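Local coordinates for protein 3-keto-5-aminohexanoate cleavage enzyme (Ralstonia eutropha, PDB 3C6C) that probably cleaves 3-keto-5-aminohexanoate or a related beta-keto acid at a divalent metal site held in a TIM barrel, at residues 67-72 with 85-90; 28-33 with 51-56; 42-47 with 280-285; 130-135 with 170-175. All coordinates share one frame; numbering follows the deposited sequence. Where two conformers were deposited one is given.

Contacts 1 to 3 cluster at one end of the barrel sheet, whereas contact 4 lies apart, its centre about 19 Å from that of contact 1. Contacts 1 and 2 both pack buried apolar side chains from, or just beyond, the neighbouring strands 64-70 and 23-29 against the helices that follow them, and both lie close to the nickel site. Contact 3 shares helix 47-60 with contact 2 through the loop leading into it; being only partly buried, it mixes loose packing with polar groups, helix capping and a 1,2-ethanediol. Contact 4, buried again, joins the junction of two short helices to helix 166-179, using valine, selenomethionine and arginines whose charged ends find partners further out.

Contact 1: residues 67-72 with 85-90; sequences IHVRDP and KEVVDR. With NI (nickel (II) ion), chain B.
V69 of strand 64-70 and V87, in the middle of helix 81-92, bring the two backbones closest together, their CA atoms 8.1 Å apart, a spacing bridged by side chains without any hydrogen bond across it. V87 is the hub. Its CG1 lies anti to the backbone N (chi1 169°) and meets I67, while CG2, beside the backbone N, turns to V69, so that the two arms of the valine fork straddle two residues of one strand face. I67 CG2 comes to 4.0 Å from V87 CG1, and V69 CG1 stands equally far, 4.0 Å, from V87 CG2. In both pairs the side chains slide past each other in opposite directions. Branched aliphatic residues suit this place because they fill the layer between sheet and helix and have no polar group to satisfy.

H68, between these two residues, points away from the helix and serves the metal site instead: its NE2 binds the nickel ion at 2.3 Å. H66, E269 and three waters complete the coordination, and a hydrogen bond between ND1 and N33 OD1 fixes the rotation of the ring. Along the helix, R90 grips E86 OE2 side-on through NE (2.8 Å) and NH2, with the acceptor nearly in the guanidinium plane, and K85 NZ pairs with D89 OD2.

Around this layer, I67 also packs on C54 of helix 47-60 and on L100 and L102 of strand 99-103, and V87 on P47, so both helix 47-60 and strand 99-103 flank the layer between strand 64-70 and helix 81-92.

Contact 2: residues 28-33 with 51-56; sequences CAVTGN and ADACVE
V30 and the A53-C54 pair belong to the beta-alpha-beta unit of strand 23-29, helix 47-60 and strand 64-70, the first such unit of the TIM barrel, and meet just beyond the C-terminal end of strand 23-29. V30 and A53 have their CA atoms 6.2 Å apart, a close approach that the single methyl of A53 permits: V30 CB sits 3.9 Å from A53 CB.

The two methyls of V30 then spread over the helix. CG1, anti to the carbonyl carbon (chi1 -66°), rests against the peptide that follows A53, 3.9 Å from A53 O and 4.0 Å from C54 N. CG2 occupies the position between the backbone N and the carbonyl carbon and reaches C54 SG at 4.1 Å. The compact, weakly polar thiol of C54, lying beside its own backbone N, makes a good neighbour here, since it packs as an apolar group and also touches A65 of the next strand. Everything that meets is buried, and no hydrogen bond crosses the interface.

After V30 the chain leaves the sheet toward the metal site. G32 takes a positive phi (69°), a turn to which glycine is well suited, and N33 beyond it holds V69 O through ND2. T31 OG1 is hydrogen-bonded to P44 O, which ties the two ends of the long connection together. V30 lies about 9 Å from the nickel ion, measured from its side chain. Around the contact pack strand 64-70, through A65 on C54, helix 282-295, through N282 against A53, and helix 81-92, whose V91 packs on C54.

Contact 3: residues 42-47 with 280-285; sequences SMPITP and ATNGQL. With EDO (1,2-ethanediol), chain F.
With its CG beside the backbone N and anti to the carbonyl carbon (chi1 -79°), N282 sends its amide across toward P44, whose CG it meets through ND2 at 4.0 Å. A chi1 of 60° places S42 OG between its backbone N and carbonyl carbon, 4.3 Å from T281 CG2. Both touches are loose van der Waals contacts and no hydrogen bond joins the segments. A 1,2-ethanediol, probably from the crystallisation liquor, bridges part of the gap: S42 OG hydrogen-bonds its O2 at 2.6 Å, and T281 CG2 lies 3.6 Å from its C2.

T281 earns its place as N-cap of helix 282-295. Its OG1 accepts from Q284 N (3.0 Å), and Q284 OE1 in return takes T281 N (3.1 Å), along a nearly straight N-H line of 170°. This is a capping box. The amide of N282 is held from both ends, by ND2 to V30 O and by OD1 from L268 N. The apolar ring of P44 touches that amide through CG.

The loop 42-47 leads into helix 47-60, whose I50 and A53 also pack on P44, while E56 of that helix accepts from G283 N at the start of helix 282-295.

Contact 4: residues 130-135 with 170-175; sequences AERVKH and RAMARR
Apolar packing dominates, centred on V133 and the selenomethionine M172. V133 CG1 lies 3.5 Å from SE and 3.6 Å from CE of M172, a snug fit, although M172 was modelled in two conformers and the detail holds for one of them. Bends at chi2 (-65°) and chi3 (-79°) curl the flexible chain so that its end, rather than its root, meets R132 and V133. The aliphatic part of R132 crosses it at about a right angle, with CB 4.0 Å from M172 CE and CD 4.1 Å from SE. V133 itself interrupts helical geometry between helices 129-132 and 134-139.

Arginines supply the second kind of contact, in which long chains pack while their charges are satisfied outside. V133 CG2 approaches R175 NE obliquely at 4.2 Å. The guanidinium of R175 forms salt bridges with E137 and E178, and that of R132 donates to V127 O and N164 OD1. R170 pairs with E202 and, across the subunit interface, with E159 of a second subunit.

The junction of helices 129-132 and 134-139 thus packs on helix 166-179 in the helical layer of a TIM barrel, these helices preceding the adjacent parallel strands 143-147 and 182-187.

Contact 1: residues 67-72 with 85-90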
loop_
_atom_site.group_PDB
_atom_site.type_symbol
_atom_site.label_atom_id
_atom_site.label_comp_id
_atom_site.label_asym_id
_atom_site.label_seq_id
_atom_site.Cartn_x
_atom_site.Cartn_y
_atom_site.Cartn_z
ATOM N N ILE A 67 11.496 8.676 30.233
ATOM C CA ILE A 67 11.853 9.734 31.173
ATOM C C ILE A 67 12.832 10.768 30.602
ATOM O O ILE A 67 13.866 10.436 30.002
ATOM C CB ILE A 67 12.507 9.083 32.431
ATOM C CG1 ILE A 67 11.490 8.238 33.194
ATOM C CG2 ILE A 67 13.193 10.130 33.333
ATOM C CD1 ILE A 67 12.181 7.174 34.073
ATOM N N HIS A 68 12.406 12.009 30.744
ATOM C CA HIS A 68 13.248 13.203 30.614
ATOM C C HIS A 68 13.274 13.856 31.982
ATOM O O HIS A 68 12.454 13.574 32.849
ATOM C CB HIS A 68 12.646 14.252 29.673
ATOM C CG HIS A 68 12.701 13.906 28.219
ATOM N ND1 HIS A 68 13.395 14.662 27.302
ATOM C CD2 HIS A 68 12.094 12.923 27.519
ATOM C CE1 HIS A 68 13.249 14.132 26.103
ATOM N NE2 HIS A 68 12.466 13.072 26.207
ATOM N N VAL A 69 14.215 14.763 32.144
ATOM C CA VAL A 69 14.252 15.645 33.317
ATOM C C VAL A 69 14.161 17.088 32.859
ATOM O O VAL A 69 14.438 17.407 31.698
ATOM C CB VAL A 69 15.532 15.432 34.204
ATOM C CG1 VAL A 69 15.476 14.038 34.822
ATOM C CG2 VAL A 69 16.825 15.681 33.427
ATOM N N ARG A 70 13.685 17.930 33.771
ATOM C CA ARG A 70 13.497 19.348 33.523
ATOM C C ARG A 70 14.229 20.166 34.577
ATOM O O ARG A 70 14.463 19.710 35.707
ATOM C CB ARG A 70 11.995 19.691 33.546
ATOM C CG ARG A 70 11.207 19.177 32.351
ATOM C CD ARG A 70 9.703 19.504 32.471
ATOM N NE ARG A 70 8.980 18.996 31.309
ATOM C CZ ARG A 70 8.748 19.682 30.194
ATOM N NH1 ARG A 70 9.197 20.934 30.059
ATOM N NH2 ARG A 70 8.089 19.115 29.192
ATOM N N ASP A 71 14.605 21.375 34.210
ATOM C CA ASP A 71 15.181 22.286 35.209
ATOM C C ASP A 71 14.143 22.515 36.296
ATOM O O ASP A 71 13.087 23.065 35.997
ATOM C CB ASP A 71 15.557 23.623 34.573
ATOM C CG ASP A 71 16.130 24.614 35.587
ATOM O OD1 ASP A 71 15.599 24.749 36.714
ATOM O OD2 ASP A 71 17.132 25.243 35.235
ATOM N N PRO A 72 14.445 22.094 37.546
ATOM C CA PRO A 72 13.426 21.897 38.574
ATOM C C PRO A 72 12.826 23.200 38.936
ATOM O O PRO A 72 11.781 23.244 39.570
ATOM C CB PRO A 72 14.188 21.334 39.774
ATOM C CG PRO A 72 15.482 20.849 39.250
ATOM C CD PRO A 72 15.768 21.611 37.977
ATOM N N LYS A 85 19.358 10.689 38.074
ATOM C CA LYS A 85 19.634 9.733 39.165
ATOM C C LYS A 85 18.561 9.800 40.247
ATOM O O LYS A 85 18.117 8.786 40.783
ATOM C CB LYS A 85 21.047 9.933 39.741
ATOM C CG LYS A 85 21.401 8.980 40.888
ATOM C CD LYS A 85 21.536 7.553 40.413
ATOM C CE LYS A 85 22.472 6.728 41.317
ATOM N NZ LYS A 85 22.055 6.657 42.739
ATOM N N GLU A 86 18.114 11.003 40.550
ATOM C CA GLU A 86 17.077 11.191 41.573
ATOM C C GLU A 86 15.771 10.542 41.101
ATOM O O GLU A 86 15.081 9.864 41.864
ATOM C CB GLU A 86 16.834 12.673 41.906
ATOM C CG GLU A 86 15.795 12.837 43.016
ATOM C CD GLU A 86 15.479 14.256 43.386
ATOM O OE1 GLU A 86 16.276 15.160 43.048
ATOM O OE2 GLU A 86 14.401 14.456 44.000
ATOM N N VAL A 87 15.458 10.726 39.821
ATOM C CA VAL A 87 14.204 10.157 39.292
ATOM C C VAL A 87 14.247 8.633 39.409
ATOM O O VAL A 87 13.322 8.013 39.918
ATOM C CB VAL A 87 13.881 10.555 37.824
ATOM C CG1 VAL A 87 12.705 9.680 37.275
ATOM C CG2 VAL A 87 13.532 12.075 37.732
ATOM N N VAL A 88 15.343 8.043 38.972
ATOM C CA VAL A 88 15.467 6.578 38.912
ATOM C C VAL A 88 15.486 5.990 40.324
ATOM O O VAL A 88 14.884 4.947 40.600
ATOM C CB VAL A 88 16.709 6.148 38.095
ATOM C CG1 VAL A 88 17.064 4.697 38.348
ATOM C CG2 VAL A 88 16.463 6.407 36.591
ATOM N N ASP A 89 16.157 6.715 41.224
ATOM C CA ASP A 89 16.232 6.300 42.633
ATOM C C ASP A 89 14.836 6.302 43.263
ATOM O O ASP A 89 14.469 5.386 43.995
ATOM C CB ASP A 89 17.199 7.160 43.449
ATOM C CG ASP A 89 18.670 6.886 43.115
ATOM O OD1 ASP A 89 18.958 5.892 42.401
ATOM O OD2 ASP A 89 19.536 7.679 43.578
ATOM N N ARG A 90 14.069 7.337 42.953
ATOM C CA ARG A 90 12.680 7.454 43.434
ATOM C C ARG A 90 11.770 6.353 42.899
ATOM O O ARG A 90 11.006 5.761 43.645
ATOM C CB ARG A 90 12.057 8.838 43.165
ATOM C CG ARG A 90 12.682 9.966 43.977
ATOM C CD ARG A 90 11.979 11.260 43.706
ATOM N NE ARG A 90 12.584 12.354 44.431
ATOM C CZ ARG A 90 12.225 12.697 45.670
ATOM N NH1 ARG A 90 11.277 12.021 46.290
ATOM N NH2 ARG A 90 12.797 13.710 46.278
HETATM NI NI NI B . 11.703 11.618 24.555
HETATM O O HOH W 1 11.868 13.328 23.199
HETATM O O HOH W 2 13.605 11.130 23.809
HETATM O O HOH W 3 11.155 10.475 22.521
#

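Contact 2: residues 28-33 with 51-56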
loop_
_atom_site.group_PDB
_atom_site.type_symbol
_atom_site.label_atom_id
_atom_site.label_comp_id
_atom_site.label_asym_id
_atom_site.label_seq_id
_atom_site.Cartn_x
_atom_site.Cartn_y
_atom_site.Cartn_z
ATOM N N CYS A 28 4.752 4.905 28.609
ATOM C CA CYS A 28 4.292 6.246 28.972
ATOM C C CYS A 28 5.444 7.212 29.082
ATOM O O CYS A 28 6.348 7.029 29.910
ATOM C CB CYS A 28 3.498 6.248 30.255
ATOM S SG CYS A 28 2.640 7.803 30.586
ATOM N N ALA A 29 5.413 8.179 28.171
ATOM C CA ALA A 29 6.391 9.265 28.064
ATOM C C ALA A 29 5.874 10.394 28.932
ATOM O O ALA A 29 5.004 11.146 28.541
ATOM C CB ALA A 29 6.562 9.721 26.599
ATOM N N VAL A 30 6.407 10.470 30.152
ATOM C CA VAL A 30 5.731 11.188 31.236
ATOM C C VAL A 30 5.858 12.724 31.222
ATOM O O VAL A 30 5.008 13.414 31.807
ATOM C CB VAL A 30 6.101 10.646 32.641
ATOM C CG1 VAL A 30 5.570 9.206 32.815
ATOM C CG2 VAL A 30 7.605 10.746 32.885
ATOM N N THR A 31 6.889 13.282 30.572
ATOM C CA THR A 31 7.024 14.759 30.622
ATOM C C THR A 31 7.686 15.403 29.396
ATOM O O THR A 31 7.273 16.451 28.936
ATOM C CB THR A 31 7.714 15.218 31.958
ATOM O OG1 THR A 31 7.543 16.633 32.105
ATOM C CG2 THR A 31 9.218 14.841 32.033
ATOM N N GLY A 32 8.765 14.795 28.926
ATOM C CA GLY A 32 9.490 15.316 27.805
ATOM C C GLY A 32 10.214 16.605 28.121
ATOM O O GLY A 32 10.392 16.972 29.266
ATOM N N ASN A 33 10.612 17.289 27.052
ATOM C CA ASN A 33 11.351 18.558 27.193
ATOM C C ASN A 33 10.776 19.700 26.343
ATOM O O ASN A 33 11.360 20.766 26.258
ATOM C CB ASN A 33 12.843 18.372 26.926
ATOM C CG ASN A 33 13.623 17.886 28.177
ATOM O OD1 ASN A 33 14.470 17.003 28.071
ATOM N ND2 ASN A 33 13.286 18.418 29.357
ATOM N N ALA A 51 9.002 11.128 38.865
ATOM C CA ALA A 51 8.935 9.775 39.425
ATOM C C ALA A 51 7.493 9.433 39.753
ATOM O O ALA A 51 7.019 8.339 39.455
ATOM C CB ALA A 51 9.854 9.608 40.693
ATOM N N ASP A 52 6.796 10.371 40.386
ATOM C CA ASP A 52 5.395 10.144 40.775
ATOM C C ASP A 52 4.572 9.789 39.525
ATOM O O ASP A 52 3.704 8.918 39.553
ATOM C CB ASP A 52 4.768 11.395 41.445
ATOM C CG ASP A 52 5.198 11.575 42.911
ATOM O OD1 ASP A 52 5.861 10.679 43.473
ATOM O OD2 ASP A 52 4.867 12.648 43.481
ATOM N N ALA A 53 4.898 10.448 38.420
ATOM C CA ALA A 53 4.170 10.272 37.144
ATOM C C ALA A 53 4.459 8.882 36.575
ATOM O O ALA A 53 3.589 8.243 36.002
ATOM C CB ALA A 53 4.544 11.382 36.129
ATOM N N CYS A 54 5.694 8.410 36.749
ATOM C CA CYS A 54 6.063 7.050 36.306
ATOM C C CYS A 54 5.271 6.015 37.070
ATOM O O CYS A 54 4.811 5.024 36.517
ATOM C CB CYS A 54 7.576 6.771 36.479
ATOM S SG CYS A 54 8.655 7.800 35.459
ATOM N N VAL A 55 5.152 6.243 38.375
ATOM C CA VAL A 55 4.435 5.315 39.253
ATOM C C VAL A 55 2.941 5.297 38.926
ATOM O O VAL A 55 2.318 4.245 38.872
ATOM C CB VAL A 55 4.709 5.623 40.758
ATOM C CG1 VAL A 55 3.785 4.781 41.679
ATOM C CG2 VAL A 55 6.199 5.339 41.081
ATOM N N GLU A 56 2.396 6.472 38.707
ATOM C CA GLU A 56 0.992 6.654 38.298
ATOM C C GLU A 56 0.700 5.909 36.986
ATOM O O GLU A 56 -0.306 5.194 36.836
ATOM C CB GLU A 56 0.717 8.160 38.129
ATOM C CG GLU A 56 -0.655 8.563 37.601
ATOM C CD GLU A 56 -0.702 10.060 37.343
ATOM O OE1 GLU A 56 -0.750 10.845 38.317
ATOM O OE2 GLU A 56 -0.665 10.476 36.190
#

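Contact 3: residues 42-47 with 280-285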
loop_
_atom_site.group_PDB
_atom_site.type_symbol
_atom_site.label_atom_id
_atom_site.label_comp_id
_atom_site.label_asym_id
_atom_site.label_seq_id
_atom_site.Cartn_x
_atom_site.Cartn_y
_atom_site.Cartn_z
ATOM N N SER A 42 -0.690 20.154 36.622
ATOM C CA SER A 42 0.026 19.016 37.218
ATOM C C SER A 42 1.163 18.516 36.347
ATOM O O SER A 42 1.577 17.373 36.448
ATOM C CB SER A 42 -0.921 17.843 37.554
ATOM O OG SER A 42 -1.587 17.355 36.403
HETATM N N MSE A 43 1.703 19.392 35.520
HETATM C CA MSE A 43 2.827 19.017 34.657
HETATM C C MSE A 43 3.996 18.514 35.528
HETATM O O MSE A 43 4.361 19.211 36.471
HETATM C CB MSE A 43 3.294 20.193 33.813
HETATM C CG MSE A 43 4.165 19.779 32.671
HETATM SE SE MSE A 43 3.173 18.751 31.336
HETATM C CE MSE A 43 4.611 18.093 30.399
ATOM N N PRO A 44 4.573 17.312 35.233
ATOM C CA PRO A 44 5.720 16.858 36.057
ATOM C C PRO A 44 7.005 17.616 35.756
ATOM O O PRO A 44 7.557 17.528 34.644
ATOM C CB PRO A 44 5.872 15.373 35.680
ATOM C CG PRO A 44 4.576 14.985 35.009
ATOM C CD PRO A 44 4.086 16.231 34.339
ATOM N N ILE A 45 7.474 18.357 36.756
ATOM C CA ILE A 45 8.654 19.214 36.576
ATOM C C ILE A 45 9.865 18.763 37.385
ATOM O O ILE A 45 10.964 18.630 36.856
ATOM C CB ILE A 45 8.354 20.680 36.940
ATOM C CG1 ILE A 45 7.220 21.260 36.055
ATOM C CG2 ILE A 45 9.635 21.557 36.833
ATOM C CD1 ILE A 45 7.432 21.152 34.605
ATOM N N THR A 46 9.646 18.606 38.681
ATOM C CA THR A 46 10.724 18.161 39.617
ATOM C C THR A 46 10.967 16.663 39.484
ATOM O O THR A 46 10.085 15.939 38.991
ATOM C CB THR A 46 10.372 18.433 41.086
ATOM O OG1 THR A 46 9.252 17.616 41.483
ATOM C CG2 THR A 46 10.074 19.931 41.325
ATOM N N PRO A 47 12.148 16.173 39.910
ATOM C CA PRO A 47 12.335 14.738 39.837
ATOM C C PRO A 47 11.279 13.920 40.611
ATOM O O PRO A 47 10.907 12.820 40.199
ATOM C CB PRO A 47 13.751 14.561 40.417
ATOM C CG PRO A 47 14.455 15.812 39.958
ATOM C CD PRO A 47 13.421 16.882 40.159
ATOM N N ALA A 280 -4.971 16.379 30.590
ATOM C CA ALA A 280 -4.819 14.987 31.065
ATOM C C ALA A 280 -3.730 14.824 32.115
ATOM O O ALA A 280 -2.756 15.580 32.181
ATOM C CB ALA A 280 -4.501 14.046 29.881
ATOM N N THR A 281 -3.897 13.786 32.921
ATOM C CA THR A 281 -2.763 13.183 33.618
ATOM C C THR A 281 -2.198 12.019 32.783
ATOM O O THR A 281 -2.866 11.451 31.919
ATOM C CB THR A 281 -3.153 12.627 35.016
ATOM O OG1 THR A 281 -3.944 11.431 34.850
ATOM C CG2 THR A 281 -3.900 13.712 35.913
ATOM N N ASN A 282 -0.967 11.632 33.088
ATOM C CA ASN A 282 -0.348 10.472 32.443
ATOM C C ASN A 282 -1.178 9.232 32.683
ATOM O O ASN A 282 -1.442 8.477 31.761
ATOM C CB ASN A 282 1.087 10.254 32.896
ATOM C CG ASN A 282 2.056 11.185 32.200
ATOM O OD1 ASN A 282 2.280 11.068 30.995
ATOM N ND2 ASN A 282 2.645 12.109 32.963
ATOM N N GLY A 283 -1.656 9.065 33.911
ATOM C CA GLY A 283 -2.500 7.917 34.249
ATOM C C GLY A 283 -3.745 7.816 33.411
ATOM O O GLY A 283 -4.161 6.742 32.968
ATOM N N GLN A 284 -4.348 8.963 33.162
ATOM C CA GLN A 284 -5.589 8.974 32.384
ATOM C C GLN A 284 -5.319 8.539 30.937
ATOM O O GLN A 284 -6.091 7.832 30.314
ATOM C CB GLN A 284 -6.226 10.367 32.430
ATOM C CG GLN A 284 -6.843 10.634 33.752
ATOM C CD GLN A 284 -7.184 12.088 33.985
ATOM O OE1 GLN A 284 -6.822 12.964 33.213
ATOM N NE2 GLN A 284 -7.866 12.345 35.098
ATOM N N LEU A 285 -4.198 8.975 30.417
ATOM C CA LEU A 285 -3.803 8.653 29.031
ATOM C C LEU A 285 -3.524 7.161 28.900
ATOM O O LEU A 285 -3.945 6.518 27.948
ATOM C CB LEU A 285 -2.608 9.491 28.573
ATOM C CG LEU A 285 -2.829 11.002 28.437
ATOM C CD1 LEU A 285 -1.500 11.701 28.062
ATOM C CD2 LEU A 285 -3.990 11.344 27.433
HETATM C C1 EDO F . -5.388 18.247 34.766
HETATM O O1 EDO F . -6.627 18.848 35.193
HETATM C C2 EDO F . -5.033 17.074 35.661
HETATM O O2 EDO F . -4.168 17.525 36.712
#

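Contact 4: residues 130-135 with 170-175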
loop_
_atom_site.group_PDB
_atom_site.type_symbol
_atom_site.label_atom_id
_atom_site.label_comp_id
_atom_site.label_asym_id
_atom_site.label_seq_id
_atom_site.Cartn_x
_atom_site.Cartn_y
_atom_site.Cartn_z
ATOM N N ALA A 130 30.868 10.805 25.246
ATOM C CA ALA A 130 31.186 10.480 26.641
ATOM C C ALA A 130 30.281 11.288 27.570
ATOM O O ALA A 130 29.829 10.814 28.629
ATOM C CB ALA A 130 32.639 10.763 26.957
ATOM N N GLU A 131 30.005 12.519 27.167
ATOM C CA GLU A 131 29.137 13.357 27.996
ATOM C C GLU A 131 27.678 12.948 27.801
ATOM O O GLU A 131 26.889 12.912 28.740
ATOM C CB GLU A 131 29.304 14.840 27.702
ATOM C CG GLU A 131 28.847 15.651 28.905
ATOM C CD GLU A 131 28.821 17.138 28.661
ATOM O OE1 GLU A 131 29.514 17.634 27.736
ATOM O OE2 GLU A 131 28.091 17.805 29.414
ATOM N N ARG A 132 27.345 12.603 26.574
ATOM C CA ARG A 132 25.952 12.233 26.258
ATOM C C ARG A 132 25.489 11.043 27.088
ATOM O O ARG A 132 24.307 10.916 27.420
ATOM C CB ARG A 132 25.782 11.898 24.780
ATOM C CG ARG A 132 25.748 13.094 23.878
ATOM C CD ARG A 132 25.377 12.626 22.507
ATOM N NE ARG A 132 25.706 13.559 21.438
ATOM C CZ ARG A 132 25.217 13.429 20.209
ATOM N NH1 ARG A 132 24.397 12.404 19.962
ATOM N NH2 ARG A 132 25.534 14.298 19.247
ATOM N N VAL A 133 26.423 10.174 27.440
ATOM C CA VAL A 133 26.030 8.884 28.031
ATOM C C VAL A 133 26.250 8.867 29.543
ATOM O O VAL A 133 26.024 7.853 30.217
ATOM C CB VAL A 133 26.731 7.661 27.352
ATOM C CG1 VAL A 133 26.408 7.582 25.814
ATOM C CG2 VAL A 133 28.229 7.656 27.632
ATOM N N LYS A 134 26.686 10.003 30.076
ATOM C CA LYS A 134 27.032 10.080 31.518
ATOM C C LYS A 134 25.864 9.614 32.427
ATOM O O LYS A 134 26.025 8.811 33.339
ATOM C CB LYS A 134 27.503 11.502 31.881
ATOM C CG LYS A 134 27.682 11.749 33.342
ATOM C CD LYS A 134 28.596 10.708 33.984
ATOM C CE LYS A 134 28.940 11.075 35.456
ATOM N NZ LYS A 134 27.906 11.943 36.131
ATOM N N HIS A 135 24.672 10.106 32.133
ATOM C CA HIS A 135 23.489 9.750 32.937
ATOM C C HIS A 135 23.155 8.271 32.841
ATOM O O HIS A 135 22.657 7.663 33.786
ATOM C CB HIS A 135 22.281 10.632 32.608
ATOM C CG HIS A 135 21.729 10.431 31.237
ATOM N ND1 HIS A 135 22.456 10.679 30.089
ATOM C CD2 HIS A 135 20.504 10.018 30.826
ATOM C CE1 HIS A 135 21.701 10.422 29.037
ATOM N NE2 HIS A 135 20.513 10.023 29.456
ATOM N N ARG A 170 27.125 5.176 15.855
ATOM C CA ARG A 170 27.834 3.906 16.000
ATOM C C ARG A 170 28.505 3.828 17.377
ATOM O O ARG A 170 28.487 2.792 18.040
ATOM C CB ARG A 170 28.874 3.697 14.886
ATOM C CG ARG A 170 28.252 3.328 13.589
ATOM C CD ARG A 170 29.265 3.358 12.482
ATOM N NE ARG A 170 28.747 2.692 11.292
ATOM C CZ ARG A 170 28.484 3.309 10.144
ATOM N NH1 ARG A 170 28.741 4.609 10.005
ATOM N NH2 ARG A 170 27.994 2.612 9.136
ATOM N N ALA A 171 29.100 4.940 17.789
ATOM C CA ALA A 171 29.827 4.988 19.073
ATOM C C ALA A 171 28.861 4.842 20.253
ATOM O O ALA A 171 29.148 4.122 21.237
ATOM C CB ALA A 171 30.647 6.262 19.189
HETATM N N MSE A 172 27.703 5.482 20.117
HETATM C CA MSE A 172 26.621 5.443 21.125
HETATM C C MSE A 172 26.103 4.030 21.290
HETATM O O MSE A 172 25.935 3.517 22.392
HETATM C CB MSE A 172 25.429 6.313 20.700
HETATM C CG MSE A 172 25.682 7.823 20.689
HETATM SE SE MSE A 172 26.025 8.544 22.458
HETATM C CE MSE A 172 24.212 8.631 23.119
ATOM N N ALA A 173 25.838 3.417 20.149
ATOM C CA ALA A 173 25.308 2.053 20.106
ATOM C C ALA A 173 26.266 1.137 20.850
ATOM O O ALA A 173 25.863 0.305 21.670
ATOM C CB ALA A 173 25.103 1.565 18.650
ATOM N N ARG A 174 27.549 1.312 20.552
ATOM C CA ARG A 174 28.608 0.516 21.210
ATOM C C ARG A 174 28.644 0.732 22.730
ATOM O O ARG A 174 28.761 -0.236 23.504
ATOM C CB ARG A 174 29.988 0.757 20.583
ATOM C CG ARG A 174 30.997 -0.270 21.063
ATOM C CD ARG A 174 32.353 -0.146 20.365
ATOM N NE ARG A 174 32.314 -0.355 18.908
ATOM C CZ ARG A 174 32.506 -1.530 18.309
ATOM N NH1 ARG A 174 32.733 -2.623 19.032
ATOM N NH2 ARG A 174 32.462 -1.620 16.984
ATOM N N ARG A 175 28.486 1.984 23.155
ATOM C CA ARG A 175 28.466 2.300 24.582
ATOM C C ARG A 175 27.287 1.620 25.275
ATOM O O ARG A 175 27.417 1.087 26.390
ATOM C CB ARG A 175 28.465 3.812 24.865
ATOM C CG ARG A 175 29.820 4.442 24.692
ATOM C CD ARG A 175 30.848 3.806 25.670
ATOM N NE ARG A 175 30.678 4.255 27.060
ATOM C CZ ARG A 175 30.783 3.465 28.118
ATOM N NH1 ARG A 175 31.034 2.172 27.980
ATOM N NH2 ARG A 175 30.639 3.974 29.323
#